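Local coordinates for protein Cbm77-rfpl (Ruminococcus flavefaciens, PDB 5FU5) that probably binds pectic polysaccharides of the plant cell wall, as a family 77 carbohydrate-binding module from a cellulosomal enzyme system, at residues A[62-67]-A[98-103]. Numbering follows the deposited sequence.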
loop_
_atom_site.group_PDB
_atom_site.type_symbol
_atom_site.label_atom_id
_atom_site.label_comp_id
_atom_site.label_asym_id
_atom_site.label_seq_id
_atom_site.Cartn_x
_atom_site.Cartn_y
_atom_site.Cartn_z
ATOM N N GLY A 62 -9.731 5.984 9.058
ATOM C CA GLY A 62 -10.032 4.860 8.211
ATOM C C GLY A 62 -8.984 3.783 8.253
ATOM O O GLY A 62 -8.283 3.635 9.246
ATOM N N LYS A 63 -8.868 3.021 7.171
ATOM C CA LYS A 63 -8.070 1.826 7.144
ATOM C C LYS A 63 -7.247 1.782 5.891
ATOM O O LYS A 63 -7.789 1.915 4.790
ATOM C CB LYS A 63 -8.940 0.568 7.236
ATOM C CG LYS A 63 -8.139 -0.735 7.256
ATOM C CD LYS A 63 -8.963 -1.988 7.410
ATOM C CE LYS A 63 -9.801 -2.296 6.218
ATOM N NZ LYS A 63 -10.524 -3.583 6.438
ATOM N N LEU A 64 -5.960 1.571 6.040
ATOM C CA LEU A 64 -5.039 1.317 4.959
ATOM C C LEU A 64 -4.839 -0.193 4.752
ATOM O O LEU A 64 -4.573 -0.907 5.723
ATOM C CB LEU A 64 -3.696 2.004 5.236
ATOM C CG LEU A 64 -2.566 1.761 4.214
ATOM C CD1 LEU A 64 -2.797 2.505 2.893
ATOM C CD2 LEU A 64 -1.233 2.176 4.813
ATOM N N THR A 65 -4.958 -0.665 3.497
ATOM C CA THR A 65 -4.647 -2.018 3.119
ATOM C C THR A 65 -3.547 -2.041 2.096
ATOM O O THR A 65 -3.563 -1.290 1.114
ATOM C CB THR A 65 -5.907 -2.717 2.522
ATOM O OG1 THR A 65 -6.960 -2.748 3.473
ATOM C CG2 THR A 65 -5.640 -4.128 2.050
ATOM N N LEU A 66 -2.541 -2.874 2.332
ATOM C CA LEU A 66 -1.339 -3.031 1.487
ATOM C C LEU A 66 -1.196 -4.488 1.135
ATOM O O LEU A 66 -1.232 -5.336 2.021
ATOM C CB LEU A 66 -0.059 -2.560 2.182
ATOM C CG LEU A 66 -0.063 -1.141 2.669
ATOM C CD1 LEU A 66 1.210 -0.937 3.491
ATOM C CD2 LEU A 66 -0.157 -0.152 1.534
ATOM N N VAL A 67 -1.076 -4.808 -0.159
ATOM C CA VAL A 67 -1.063 -6.208 -0.626
ATOM C C VAL A 67 0.286 -6.503 -1.283
ATOM O O VAL A 67 0.689 -5.784 -2.234
ATOM C CB VAL A 67 -2.192 -6.474 -1.638
ATOM C CG1 VAL A 67 -2.161 -7.918 -2.148
ATOM C CG2 VAL A 67 -3.558 -6.069 -1.082
ATOM N N HIS A 98 0.333 10.823 6.119
ATOM C CA HIS A 98 0.981 9.527 6.415
ATOM C C HIS A 98 2.035 9.181 5.386
ATOM O O HIS A 98 1.984 9.642 4.243
ATOM C CB HIS A 98 -0.063 8.401 6.468
ATOM C CG HIS A 98 -1.132 8.672 7.469
ATOM N ND1 HIS A 98 -0.904 8.584 8.827
ATOM C CD2 HIS A 98 -2.406 9.089 7.335
ATOM C CE1 HIS A 98 -2.003 8.912 9.482
ATOM N NE2 HIS A 98 -2.922 9.254 8.592
ATOM N N THR A 99 2.955 8.321 5.774
ATOM C CA THR A 99 4.058 7.898 4.937
ATOM C C THR A 99 4.355 6.420 5.140
ATOM O O THR A 99 4.477 5.962 6.287
ATOM C CB THR A 99 5.341 8.723 5.216
ATOM O OG1 THR A 99 5.024 10.110 5.353
ATOM C CG2 THR A 99 6.382 8.558 4.101
ATOM N N ILE A 100 4.492 5.696 4.028
ATOM C CA ILE A 100 4.845 4.287 4.024
ATOM C C ILE A 100 6.283 4.193 3.525
ATOM O O ILE A 100 6.624 4.730 2.449
ATOM C CB ILE A 100 3.921 3.479 3.104
ATOM C CG1 ILE A 100 2.426 3.751 3.420
ATOM C CG2 ILE A 100 4.294 1.993 3.126
ATOM C CD1 ILE A 100 1.488 3.383 2.250
ATOM N N THR A 101 7.133 3.493 4.273
ATOM C CA THR A 101 8.528 3.288 3.904
ATOM C C THR A 101 8.907 1.798 4.175
ATOM O O THR A 101 8.080 0.992 4.666
ATOM C CB THR A 101 9.424 4.249 4.715
ATOM O OG1 THR A 101 9.179 4.025 6.111
ATOM C CG2 THR A 101 9.144 5.686 4.358
ATOM N N LYS A 102 10.153 1.452 3.859
ATOM C CA LYS A 102 10.621 0.083 3.934
ATOM C C LYS A 102 10.817 -0.353 5.397
ATOM O O LYS A 102 11.354 0.422 6.215
ATOM C CB LYS A 102 11.933 -0.066 3.194
ATOM C CG LYS A 102 12.516 -1.470 3.212
ATOM C CD LYS A 102 13.867 -1.541 2.551
ATOM C CE LYS A 102 14.444 -2.937 2.550
ATOM N NZ LYS A 102 15.893 -2.987 2.259
ATOM N N ALA A 103 10.398 -1.583 5.698
ATOM C CA ALA A 103 10.856 -2.326 6.870
ATOM C C ALA A 103 11.848 -3.378 6.342
ATOM O O ALA A 103 13.036 -3.071 6.210
ATOM C CB ALA A 103 9.693 -2.911 7.667
#
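The methyl CD1 of I100 rests on two neighbouring methyls, L64 CD2 and L66 CD2. At the root of this side chain, I100 CB is 5.2 Å from L66 CD1, too far to touch. One branch, CG2, comes to 4.3 Å from L66 CD1. On the other branch CG1 passes 4.2 Å from L64 CD2. CG1 lies anti to the carbonyl carbon (chi1 -52°), and the nearly extended second torsion (160°) carries CD1 further toward 62-67. There CD1 lies 3.9 Å from L64 CD2, the two side chains meeting tip to tip, and 4.0 Å from L66 CD2, the two side chains running alongside in opposite senses.

Strand 62-68 pairs with 88-93 and 107-116, whereas strand 96-101 pairs with 53-58 and 74-77. The contact thus spans the hydrophobic core between the two facing layers of a beta-sandwich, the fold of many carbohydrate-binding modules. Its CA atoms are correspondingly far apart: 9.9 Å from L66 CA to I100 CA.

With CG anti to the backbone nitrogen (chi1 176°), L64 presents CD2 to I100 CD1; it also packs on F56 and Y113. L66 touches L108 and M111. I100 also leans on I54, in the strand next to its own. All three side chains are buried and apolar, and the closest approaches are between methyl groups.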